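Tannase (Fusobacterium nucleatum subsp. nucleatum ATCC 25586, PDB 6YQ4) probably acts as a hydrolase of the alpha/beta-hydrolase superfamily, breaking down gallotannins, and binds a magnesium ion. Local coordinates at residues 6-11 with 143-148; 259-264 with 351-356. One frame throughout, in Å; residues are numbered along the deposited sequence.

Contact 1 of 2, residues 6-11 with 143-148; sequences YDLKFN and VRYLYL
The carbonyl oxygen of Leu8 is met from two sources: the ring of Tyr145 brings CE1 to 3.0 Å from it, and the side-chain amide of Asn149, the residue just after the helix, donates a hydrogen bond from ND2. Tyr145 and Leu148 lie on the last turn of helix 134-148, which in this alpha/beta-hydrolase fold joins strands 110-114 and 160-163 of the central sheet. Segment 6-11 is an irregular run ahead of strand 16-21 and lies against the end of this helix. No direct hydrogen bond links the two segments. The side chain of Asn149 bridges them instead: ND2 also bonds Tyr145 O, and OD1 accepts the amide N-H of Phe10.

The aromatic ring of Tyr145 is the main wedge. Its CG stands anti to the backbone N (chi1 178°), and the ring extends from there toward the loop. The Leu8 oxygen approaches this ring obliquely, and Leu8 CD2 touches its CD1 at 4.1 Å. Farther out, the hydroxyl OH packs 3.7 Å from Phe10 CB and lies in the plane of the Phe10 ring, at its edge. Phe10 also touches Met153, one of the magnesium ligands, so the loop borders the metal site without entering it.

On the Leu148 side, CD2 of that leucine stands 4.0 Å from Leu8 O. The exposed Lys9 starts out pointing away from the helix, but its chain bends at chi2 and chi4, and NZ ends 3.9 Å from Leu148 CD2.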
loop_
_atom_site.group_PDB
_atom_site.type_symbol
_atom_site.label_atom_id
_atom_site.label_comp_id
_atom_site.label_asym_id
_atom_site.label_seq_id
_atom_site.Cartn_x
_atom_site.Cartn_y
_atom_site.Cartn_z
ATOM N N TYR A 6 -28.104 -6.405 -10.563
ATOM C CA TYR A 6 -27.192 -7.541 -10.583
ATOM C C TYR A 6 -27.355 -8.335 -9.296
ATOM O O TYR A 6 -27.179 -7.790 -8.204
ATOM C CB TYR A 6 -25.748 -7.076 -10.738
ATOM C CG TYR A 6 -25.344 -6.832 -12.167
ATOM C CD1 TYR A 6 -25.636 -5.619 -12.795
ATOM C CD2 TYR A 6 -24.675 -7.809 -12.890
ATOM C CE1 TYR A 6 -25.272 -5.386 -14.103
ATOM C CE2 TYR A 6 -24.303 -7.589 -14.202
ATOM C CZ TYR A 6 -24.604 -6.374 -14.811
ATOM O OH TYR A 6 -24.244 -6.152 -16.130
ATOM N N ASP A 7 -27.695 -9.615 -9.418
ATOM C CA ASP A 7 -27.877 -10.454 -8.241
ATOM C C ASP A 7 -26.525 -10.815 -7.631
ATOM O O ASP A 7 -25.562 -11.118 -8.346
ATOM C CB ASP A 7 -28.652 -11.714 -8.615
ATOM C CG ASP A 7 -28.573 -12.775 -7.554
ATOM O OD1 ASP A 7 -29.287 -12.656 -6.536
ATOM O OD2 ASP A 7 -27.787 -13.723 -7.739
ATOM N N LEU A 8 -26.456 -10.784 -6.296
ATOM C CA LEU A 8 -25.187 -10.851 -5.580
ATOM C C LEU A 8 -24.918 -12.167 -4.864
ATOM O O LEU A 8 -23.900 -12.267 -4.172
ATOM C CB LEU A 8 -25.094 -9.715 -4.554
ATOM C CG LEU A 8 -24.702 -8.354 -5.124
ATOM C CD1 LEU A 8 -24.234 -7.420 -4.023
ATOM C CD2 LEU A 8 -23.659 -8.497 -6.258
ATOM N N LYS A 9 -25.778 -13.176 -4.984
ATOM C CA LYS A 9 -25.511 -14.413 -4.264
ATOM C C LYS A 9 -24.571 -15.307 -5.064
ATOM O O LYS A 9 -24.633 -15.378 -6.295
ATOM C CB LYS A 9 -26.797 -15.159 -3.897
ATOM C CG LYS A 9 -27.205 -14.899 -2.415
ATOM C CD LYS A 9 -26.283 -15.642 -1.413
ATOM C CE LYS A 9 -26.777 -15.640 0.038
ATOM N NZ LYS A 9 -27.365 -14.347 0.478
ATOM N N PHE A 10 -23.694 -15.976 -4.334
ATOM C CA PHE A 10 -22.629 -16.782 -4.901
ATOM C C PHE A 10 -23.155 -18.164 -5.260
ATOM O O PHE A 10 -23.803 -18.832 -4.445
ATOM C CB PHE A 10 -21.496 -16.873 -3.882
ATOM C CG PHE A 10 -20.432 -17.860 -4.222
ATOM C CD1 PHE A 10 -19.398 -17.514 -5.074
ATOM C CD2 PHE A 10 -20.441 -19.124 -3.655
ATOM C CE1 PHE A 10 -18.397 -18.423 -5.375
ATOM C CE2 PHE A 10 -19.453 -20.033 -3.948
ATOM C CZ PHE A 10 -18.424 -19.684 -4.811
ATOM N N ASN A 11 -22.857 -18.597 -6.476
ATOM C CA ASN A 11 -23.324 -19.881 -6.967
ATOM C C ASN A 11 -22.187 -20.890 -6.931
ATOM O O ASN A 11 -21.314 -20.861 -7.809
ATOM C CB ASN A 11 -23.871 -19.732 -8.386
ATOM C CG ASN A 11 -24.747 -20.877 -8.774
ATOM O OD1 ASN A 11 -24.457 -22.026 -8.448
ATOM N ND2 ASN A 11 -25.846 -20.577 -9.452
ATOM N N VAL A 143 -15.340 -7.039 -0.014
ATOM C CA VAL A 143 -15.404 -7.661 1.311
ATOM C C VAL A 143 -16.848 -7.886 1.722
ATOM O O VAL A 143 -17.217 -8.965 2.210
ATOM C CB VAL A 143 -14.659 -6.803 2.355
ATOM C CG1 VAL A 143 -14.876 -7.361 3.777
ATOM C CG2 VAL A 143 -13.199 -6.779 2.061
ATOM N N ARG A 144 -17.690 -6.876 1.537
ATOM C CA ARG A 144 -19.085 -7.016 1.930
ATOM C C ARG A 144 -19.744 -8.169 1.184
ATOM O O ARG A 144 -20.515 -8.938 1.769
ATOM C CB ARG A 144 -19.812 -5.692 1.693
ATOM C CG ARG A 144 -19.224 -4.576 2.533
ATOM C CD ARG A 144 -19.960 -3.271 2.388
ATOM N NE ARG A 144 -19.623 -2.338 3.459
ATOM C CZ ARG A 144 -20.426 -2.043 4.474
ATOM N NH1 ARG A 144 -21.625 -2.602 4.572
ATOM N NH2 ARG A 144 -20.036 -1.174 5.384
ATOM N N TYR A 145 -19.420 -8.318 -0.104
ATOM C CA TYR A 145 -19.850 -9.479 -0.878
ATOM C C TYR A 145 -19.389 -10.781 -0.235
ATOM O O TYR A 145 -20.158 -11.746 -0.150
ATOM C CB TYR A 145 -19.311 -9.373 -2.308
ATOM C CG TYR A 145 -19.656 -10.540 -3.199
ATOM C CD1 TYR A 145 -20.748 -10.476 -4.070
ATOM C CD2 TYR A 145 -18.888 -11.703 -3.181
ATOM C CE1 TYR A 145 -21.073 -11.533 -4.874
ATOM C CE2 TYR A 145 -19.204 -12.768 -3.990
ATOM C CZ TYR A 145 -20.298 -12.679 -4.840
ATOM O OH TYR A 145 -20.618 -13.751 -5.640
ATOM N N LEU A 146 -18.129 -10.837 0.203
ATOM C CA LEU A 146 -17.630 -12.031 0.883
ATOM C C LEU A 146 -18.439 -12.356 2.128
ATOM O O LEU A 146 -18.769 -13.525 2.361
ATOM C CB LEU A 146 -16.164 -11.861 1.246
ATOM C CG LEU A 146 -15.224 -11.726 0.052
ATOM C CD1 LEU A 146 -13.780 -11.759 0.540
ATOM C CD2 LEU A 146 -15.488 -12.822 -0.939
ATOM N N TYR A 147 -18.766 -11.344 2.947
ATOM C CA TYR A 147 -19.543 -11.600 4.167
ATOM C C TYR A 147 -20.959 -12.054 3.842
ATOM O O TYR A 147 -21.463 -13.007 4.448
ATOM C CB TYR A 147 -19.585 -10.350 5.057
ATOM C CG TYR A 147 -18.365 -10.214 5.943
ATOM C CD1 TYR A 147 -18.139 -11.103 6.998
ATOM C CD2 TYR A 147 -17.422 -9.218 5.713
ATOM C CE1 TYR A 147 -17.011 -10.988 7.809
ATOM C CE2 TYR A 147 -16.292 -9.090 6.521
ATOM C CZ TYR A 147 -16.090 -9.977 7.564
ATOM O OH TYR A 147 -14.965 -9.840 8.346
ATOM N N LEU A 148 -21.613 -11.383 2.884
ATOM C CA LEU A 148 -22.973 -11.743 2.494
ATOM C C LEU A 148 -23.079 -13.198 2.060
ATOM O O LEU A 148 -24.109 -13.843 2.295
ATOM C CB LEU A 148 -23.448 -10.818 1.375
ATOM C CG LEU A 148 -24.923 -10.981 0.982
ATOM C CD1 LEU A 148 -25.723 -9.710 1.184
ATOM C CD2 LEU A 148 -25.028 -11.424 -0.460
#

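Contact 2 of 2, residues 259-264 with 351-356; sequences NDEINI and KSPPAF
Glu261 and Ser352 supply the polar part of this contact through a shared water. The water donates to Glu261 OE2 at 2.9 Å and lies 3.0 Å from Ser352 OG, a hydroxyl also bonded to Arg231 NH1. The other carboxylate oxygen, Glu261 OE1, turns back to accept the backbone N-H of Thr258, which fixes the carboxylate beside the start of helix 259-279.

Backbone oxygen and proline carbon meet next: Pro353 CG presses to 3.4 Å from Glu261 O on the first turn of the helix.

The remaining contacts are apolar. Ile264, one turn on, has CG2 anti to the backbone N, and this methyl touches both CG and CD of Pro354 at 4.0 Å while lying 4.3 Å from Pro353 CB. Phe382 of helix 381-394 packs on both Ile264 and Pro354.

The peptide between Pro353 and Pro354 is cis and reverses the chain, bringing Ser352 CA to 5.3 Å from Ala355 CA. A type VI proline turn therefore fits against a helix N terminus where Glu261 makes the side-chain-to-backbone half of a capping box.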
loop_
_atom_site.group_PDB
_atom_site.type_symbol
_atom_site.label_atom_id
_atom_site.label_comp_id
_atom_site.label_asym_id
_atom_site.label_seq_id
_atom_site.Cartn_x
_atom_site.Cartn_y
_atom_site.Cartn_z
ATOM N N ASN A 259 17.729 25.476 -8.365
ATOM C CA ASN A 259 17.846 26.260 -7.142
ATOM C C ASN A 259 16.500 26.421 -6.446
ATOM O O ASN A 259 16.433 26.401 -5.211
ATOM C CB ASN A 259 18.462 27.614 -7.446
ATOM C CG ASN A 259 19.953 27.605 -7.256
ATOM O OD1 ASN A 259 20.478 26.850 -6.431
ATOM N ND2 ASN A 259 20.649 28.447 -7.999
ATOM N N ASP A 260 15.420 26.574 -7.219
ATOM C CA ASP A 260 14.096 26.671 -6.616
ATOM C C ASP A 260 13.694 25.357 -5.983
ATOM O O ASP A 260 13.065 25.337 -4.916
ATOM C CB ASP A 260 13.059 27.088 -7.661
ATOM C CG ASP A 260 12.931 28.589 -7.780
ATOM O OD1 ASP A 260 13.109 29.291 -6.757
ATOM O OD2 ASP A 260 12.644 29.061 -8.904
ATOM N N GLU A 261 14.038 24.245 -6.634
ATOM C CA GLU A 261 13.763 22.941 -6.044
ATOM C C GLU A 261 14.453 22.796 -4.700
ATOM O O GLU A 261 13.899 22.183 -3.777
ATOM C CB GLU A 261 14.209 21.821 -6.977
ATOM C CG GLU A 261 13.245 21.530 -8.083
ATOM C CD GLU A 261 13.836 20.579 -9.111
ATOM O OE1 GLU A 261 15.042 20.686 -9.399
ATOM O OE2 GLU A 261 13.092 19.737 -9.646
ATOM N N ILE A 262 15.664 23.346 -4.572
ATOM C CA ILE A 262 16.391 23.227 -3.312
ATOM C C ILE A 262 15.737 24.084 -2.235
ATOM O O ILE A 262 15.595 23.649 -1.081
ATOM C CB ILE A 262 17.871 23.589 -3.516
ATOM C CG1 ILE A 262 18.590 22.452 -4.243
ATOM C CG2 ILE A 262 18.545 23.944 -2.173
ATOM C CD1 ILE A 262 19.973 22.835 -4.689
ATOM N N ASN A 263 15.288 25.297 -2.594
ATOM C CA ASN A 263 14.591 26.098 -1.592
ATOM C C ASN A 263 13.286 25.432 -1.151
ATOM O O ASN A 263 12.936 25.469 0.038
ATOM C CB ASN A 263 14.334 27.525 -2.094
ATOM C CG ASN A 263 13.733 28.422 -1.000
ATOM O OD1 ASN A 263 14.286 28.530 0.106
ATOM N ND2 ASN A 263 12.610 29.067 -1.306
ATOM N N ILE A 264 12.566 24.798 -2.084
ATOM C CA ILE A 264 11.336 24.098 -1.719
ATOM C C ILE A 264 11.642 22.940 -0.772
ATOM O O ILE A 264 10.936 22.720 0.218
ATOM C CB ILE A 264 10.602 23.620 -2.988
ATOM C CG1 ILE A 264 9.996 24.806 -3.738
ATOM C CG2 ILE A 264 9.534 22.608 -2.658
ATOM C CD1 ILE A 264 9.748 24.510 -5.194
ATOM N N LYS A 351 12.611 10.869 -6.238
ATOM C CA LYS A 351 11.642 11.877 -6.620
ATOM C C LYS A 351 12.180 13.270 -6.313
ATOM O O LYS A 351 13.035 13.455 -5.445
ATOM C CB LYS A 351 10.316 11.633 -5.895
ATOM C CG LYS A 351 9.769 10.230 -6.104
ATOM C CD LYS A 351 8.292 10.130 -5.792
ATOM C CE LYS A 351 7.781 8.752 -6.164
ATOM N NZ LYS A 351 6.455 8.434 -5.520
ATOM N N SER A 352 11.676 14.259 -7.055
ATOM C CA SER A 352 12.023 15.660 -6.886
ATOM C C SER A 352 10.950 16.393 -6.087
ATOM O O SER A 352 9.764 16.075 -6.197
ATOM C CB SER A 352 12.203 16.338 -8.247
ATOM O OG SER A 352 13.052 15.558 -9.061
ATOM N N PRO A 353 11.336 17.406 -5.313
ATOM C CA PRO A 353 10.397 18.039 -4.381
ATOM C C PRO A 353 9.495 19.040 -5.081
ATOM O O PRO A 353 9.968 19.850 -5.889
ATOM C CB PRO A 353 11.329 18.746 -3.383
ATOM C CG PRO A 353 12.519 19.124 -4.218
ATOM C CD PRO A 353 12.645 18.090 -5.325
ATOM N N PRO A 354 8.195 19.079 -4.740
ATOM C CA PRO A 354 7.524 18.192 -3.774
ATOM C C PRO A 354 7.156 16.838 -4.390
ATOM O O PRO A 354 6.470 16.780 -5.396
ATOM C CB PRO A 354 6.255 18.980 -3.375
ATOM C CG PRO A 354 6.489 20.386 -3.871
ATOM C CD PRO A 354 7.368 20.254 -5.074
ATOM N N ALA A 355 7.591 15.762 -3.741
ATOM C CA ALA A 355 7.569 14.433 -4.345
ATOM C C ALA A 355 6.155 13.918 -4.646
ATOM O O ALA A 355 5.984 13.114 -5.568
ATOM C CB ALA A 355 8.301 13.453 -3.419
ATOM N N PHE A 356 5.145 14.323 -3.874
ATOM C CA PHE A 356 3.779 13.833 -4.046
ATOM C C PHE A 356 2.810 14.915 -4.511
ATOM O O PHE A 356 2.099 14.712 -5.504
ATOM C CB PHE A 356 3.283 13.176 -2.742
ATOM C CG PHE A 356 4.095 11.977 -2.346
ATOM C CD1 PHE A 356 5.273 12.132 -1.621
ATOM C CD2 PHE A 356 3.726 10.709 -2.753
ATOM C CE1 PHE A 356 6.055 11.058 -1.303
ATOM C CE2 PHE A 356 4.507 9.619 -2.422
ATOM C CZ PHE A 356 5.673 9.794 -1.689
HETATM O O HOH W 1 13.478 17.402 -11.361
#

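From the N terminus, the chain passes through 6-11, forms the early strands of the central sheet and returns along helix 134-148, so contact 1 closes a loop of 131 intervening residues. Contact 2 opens only afterwards, at 259-264, and closes at 351-356 after 86 residues, more of them helical than extended. The two loops follow in series and neither nest nor cross. Contact 1 ties the N-terminal lead to a helix of the core; contact 2 lies within the long insertion between strands 202-206 and 435-439, a usual place for a cap in this superfamily. Their centres are 47 Å apart, on opposite sides of the chain's centre.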